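Local coordinates for uncharacterized protein YhfS (Escherichia coli, PDB 4J8L) that is of unknown function but carries covalently attached pyridoxal 5'-phosphate and may have cysteine synthase activity, at residues L259-V265 against L351-R355; H286-A290 against E334-I338. The contacts are given in a common frame with arbitrary orientation. Residue numbers count along the deposited sequence, not the author numbering.

Interaction 1 of 2, residues L259-V265 against L351-R355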
# COMPACT_ATOMS: atom_id res chain seq x y z
N LEU A 259 21.92 2.77 -13.83
CA LEU A 259 22.34 3.74 -14.84
C LEU A 259 22.72 5.08 -14.20
O LEU A 259 23.74 5.67 -14.55
CB LEU A 259 21.25 3.94 -15.89
CG LEU A 259 21.03 2.76 -16.85
CD1 LEU A 259 19.69 2.90 -17.58
CD2 LEU A 259 22.19 2.69 -17.84
N LEU A 260 21.90 5.56 -13.26
CA LEU A 260 22.19 6.82 -12.59
C LEU A 260 23.45 6.73 -11.76
O LEU A 260 24.28 7.64 -11.77
CB LEU A 260 21.01 7.25 -11.71
CG LEU A 260 19.76 7.66 -12.48
CD1 LEU A 260 18.59 7.91 -11.53
CD2 LEU A 260 20.06 8.90 -13.32
N ASN A 261 23.61 5.62 -11.04
CA ASN A 261 24.81 5.40 -10.24
C ASN A 261 26.06 5.27 -11.11
O ASN A 261 27.18 5.49 -10.65
CB ASN A 261 24.66 4.17 -9.34
CG ASN A 261 23.87 4.48 -8.08
OD1 ASN A 261 23.73 5.63 -7.69
ND2 ASN A 261 23.36 3.44 -7.44
N GLY A 262 25.86 4.89 -12.37
CA GLY A 262 26.96 4.75 -13.31
C GLY A 262 27.31 6.05 -13.99
O GLY A 262 28.25 6.11 -14.79
N GLY A 263 26.57 7.11 -13.68
CA GLY A 263 26.89 8.44 -14.17
C GLY A 263 26.21 8.83 -15.47
O GLY A 263 26.71 9.68 -16.20
N ALA A 264 25.06 8.21 -15.75
CA ALA A 264 24.31 8.51 -16.97
C ALA A 264 23.88 9.97 -17.05
O ALA A 264 23.72 10.52 -18.14
CB ALA A 264 23.09 7.58 -17.10
N VAL A 265 23.69 10.60 -15.90
CA VAL A 265 23.28 12.00 -15.85
C VAL A 265 24.22 12.77 -14.93
O VAL A 265 24.07 12.73 -13.72
CB VAL A 265 21.83 12.13 -15.33
CG1 VAL A 265 21.40 13.58 -15.33
CG2 VAL A 265 20.88 11.30 -16.20
N LEU A 351 15.06 8.23 -18.13
CA LEU A 351 16.37 8.86 -18.32
C LEU A 351 16.30 9.97 -19.37
O LEU A 351 16.89 11.04 -19.19
CB LEU A 351 17.40 7.80 -18.72
CG LEU A 351 18.89 8.10 -18.68
CD1 LEU A 351 19.33 8.36 -17.25
CD2 LEU A 351 19.65 6.93 -19.27
N ARG A 352 15.57 9.72 -20.45
CA ARG A 352 15.43 10.71 -21.50
C ARG A 352 14.70 11.95 -21.00
O ARG A 352 15.12 13.08 -21.24
CB ARG A 352 14.70 10.13 -22.71
CG ARG A 352 14.50 11.15 -23.85
CD ARG A 352 13.72 10.56 -25.03
NE ARG A 352 12.38 10.10 -24.65
CZ ARG A 352 11.36 10.90 -24.37
NH1 ARG A 352 11.51 12.22 -24.42
NH2 ARG A 352 10.18 10.38 -24.02
N ILE A 353 13.59 11.74 -20.30
CA ILE A 353 12.84 12.88 -19.77
C ILE A 353 13.71 13.66 -18.79
O ILE A 353 13.72 14.90 -18.80
CB ILE A 353 11.52 12.42 -19.09
CG1 ILE A 353 10.56 11.87 -20.14
CG2 ILE A 353 10.87 13.58 -18.36
CD1 ILE A 353 9.33 11.21 -19.52
N LEU A 354 14.45 12.95 -17.95
CA LEU A 354 15.38 13.60 -17.02
C LEU A 354 16.41 14.46 -17.76
O LEU A 354 16.61 15.63 -17.41
CB LEU A 354 16.12 12.55 -16.19
CG LEU A 354 15.70 12.37 -14.74
CD1 LEU A 354 16.62 11.37 -14.07
CD2 LEU A 354 15.72 13.70 -14.01
N ARG A 355 17.06 13.88 -18.76
CA ARG A 355 18.10 14.60 -19.50
C ARG A 355 17.56 15.80 -20.27
O ARG A 355 18.15 16.88 -20.26
CB ARG A 355 18.83 13.66 -20.47
CG ARG A 355 19.79 12.70 -19.81
CD ARG A 355 20.21 11.60 -20.78
NE ARG A 355 21.43 10.94 -20.35
CZ ARG A 355 21.83 9.75 -20.77
NH1 ARG A 355 21.10 9.07 -21.65
NH2 ARG A 355 22.97 9.23 -20.32
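Leu351 is the main bump here: it projects from helix 347-360 into a hollow lined by the last turn of helix 229-261 and the chain just beyond it. Leu351 CD1 sits 3.5 Å from Val265 CG2, 3.8 Å from Ala264 CB and 4.0 Å from Leu260 CD2, while Leu351 CD2 only grazes Leu259 CD1 at 4.4 Å. One turn on, Leu354 adds a looser touch, CD1 to Leu260 CD2 at 4.3 Å. Helix 229-261 ends in a Schellman motif, and Gly263, with positive phi, turns the chain so that Ala264 points toward the second helix and Val265 lies alongside it. Arg355 then reaches across the edge of the contact, its NH2 hydrogen-bonded to Ala264 O at 2.6 Å and its NE more weakly to the same Ala264 O at 3.2 Å. Behind the leucines lies strand 279-285, where Leu260 meets Leu281 and Val283. So the chemistry is an apolar core with a polar edge, where a charged donor meets a backbone carbonyl and needs no acidic partner.

Interaction 2 of 2, residues H286-A290 against E334-I338. With NI (nickel (II) ion), chain B.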
# COMPACT_ATOMS: atom_id res chain seq x y z
N HIS A 286 23.08 18.07 -8.17
CA HIS A 286 24.19 18.86 -7.61
C HIS A 286 23.75 20.29 -7.32
O HIS A 286 24.19 20.91 -6.35
CB HIS A 286 25.37 18.88 -8.57
CG HIS A 286 26.14 17.60 -8.63
ND1 HIS A 286 26.99 17.20 -7.62
CD2 HIS A 286 26.21 16.65 -9.59
CE1 HIS A 286 27.54 16.05 -7.95
NE2 HIS A 286 27.09 15.69 -9.14
N GLN A 287 22.91 20.82 -8.20
CA GLN A 287 22.43 22.18 -8.09
C GLN A 287 20.96 22.15 -7.72
O GLN A 287 20.26 21.16 -8.00
CB GLN A 287 22.63 22.92 -9.41
CG GLN A 287 24.06 22.89 -9.93
CD GLN A 287 24.99 23.73 -9.09
OE1 GLN A 287 24.59 24.75 -8.54
NE2 GLN A 287 26.24 23.30 -8.99
N PRO A 288 20.47 23.23 -7.08
CA PRO A 288 19.08 23.29 -6.63
C PRO A 288 18.10 23.55 -7.77
O PRO A 288 17.52 24.63 -7.86
CB PRO A 288 19.08 24.47 -5.65
CG PRO A 288 20.20 25.34 -6.13
CD PRO A 288 21.26 24.38 -6.60
N ILE A 289 17.93 22.54 -8.63
CA ILE A 289 17.13 22.68 -9.84
C ILE A 289 15.90 21.79 -9.83
O ILE A 289 15.24 21.62 -10.85
CB ILE A 289 17.96 22.32 -11.09
CG1 ILE A 289 18.50 20.89 -10.97
CG2 ILE A 289 19.10 23.30 -11.27
CD1 ILE A 289 19.15 20.35 -12.25
N ALA A 290 15.57 21.24 -8.66
CA ALA A 290 14.51 20.23 -8.58
C ALA A 290 13.17 20.75 -9.09
O ALA A 290 12.51 20.08 -9.88
CB ALA A 290 14.36 19.72 -7.16
N GLU A 334 14.07 19.66 -0.58
CA GLU A 334 13.09 19.90 -1.63
C GLU A 334 13.65 20.73 -2.79
O GLU A 334 13.14 20.66 -3.91
CB GLU A 334 11.84 20.58 -1.06
CG GLU A 334 12.08 21.98 -0.52
CD GLU A 334 10.95 22.47 0.35
OE1 GLU A 334 10.39 23.54 0.04
OE2 GLU A 334 10.64 21.80 1.35
N HIS A 335 14.71 21.49 -2.55
CA HIS A 335 15.28 22.31 -3.60
C HIS A 335 16.17 21.51 -4.54
O HIS A 335 16.43 21.93 -5.67
CB HIS A 335 16.04 23.49 -2.98
CG HIS A 335 15.18 24.33 -2.10
ND1 HIS A 335 14.17 25.13 -2.59
CD2 HIS A 335 15.14 24.46 -0.75
CE1 HIS A 335 13.57 25.74 -1.58
NE2 HIS A 335 14.14 25.35 -0.45
N CYS A 336 16.62 20.35 -4.07
CA CYS A 336 17.63 19.56 -4.75
C CYS A 336 17.19 18.16 -5.22
O CYS A 336 17.83 17.57 -6.09
CB CYS A 336 18.83 19.37 -3.83
SG CYS A 336 19.50 20.93 -3.18
N ALA A 337 16.13 17.62 -4.64
CA ALA A 337 15.78 16.22 -4.92
C ALA A 337 14.32 16.01 -5.25
O ALA A 337 13.46 16.80 -4.84
CB ALA A 337 16.19 15.35 -3.74
N ILE A 338 14.04 14.94 -5.99
CA ILE A 338 12.69 14.63 -6.42
C ILE A 338 12.42 13.14 -6.24
O ILE A 338 13.35 12.35 -6.08
CB ILE A 338 12.48 14.99 -7.90
CG1 ILE A 338 13.41 14.16 -8.80
CG2 ILE A 338 12.73 16.49 -8.11
CD1 ILE A 338 13.07 14.25 -10.29
NI NI B . 21.41 21.06 -4.32
O HOH W 1 22.23 19.79 -3.30
O HOH W 2 22.06 22.64 -3.16
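A nickel ion sits on the sulphur of Cys336, 2.2 Å from SG, with water 1 at 1.8 Å and water 2 at 2.1 Å from NI as its other ligands here; nothing from 286-290 coordinates it. Beside the metal site the backbones meet, the CA atoms of Pro288 and Cys336 being 4.4 Å apart. Pro288 is the centre of an inverse gamma turn, closed by Ile289 N to Gln287 O at 2.8 Å, and Pro288 CA packs 3.1 Å from His335 O. That carbonyl also accepts the one hydrogen bond between the segments, from Ala290 N at 3.2 Å, so a first-turn amide of the helix finds its acceptor outside the helix. Ala290 CB fills the corner, 3.6 Å from Glu334 O and 3.7 Å from both Ala337 N and Ile338 CG2. Ile289 is the N-cap residue of helix 290-299, so the contact places the start of that helix, just after strand 279-285, against the beginning of strand 337-341, which pairs antiparallel with 279-285.

Both contacts lie in the C-terminal part of the protein, far out on the same side of the chain's centre. Their centres are 15 Å apart; the nearest atoms come within about 5 Å without touching. Along the chain interaction 2 is nested inside interaction 1: after 259-265 come strands 268-275 and 279-285, then 286-290, and later 334-338, which runs into strand 337-341 and on to helix 347-360 with 351-355. The four-stranded antiparallel sheet is what they share. Interaction 1 joins two helices whose leucines also rest on strands 279-285 and 318-320, while interaction 2 sets the loop from strand 279-285 to helix 290-299 against the entry to strand 337-341. All three helices are thus linked to one sheet.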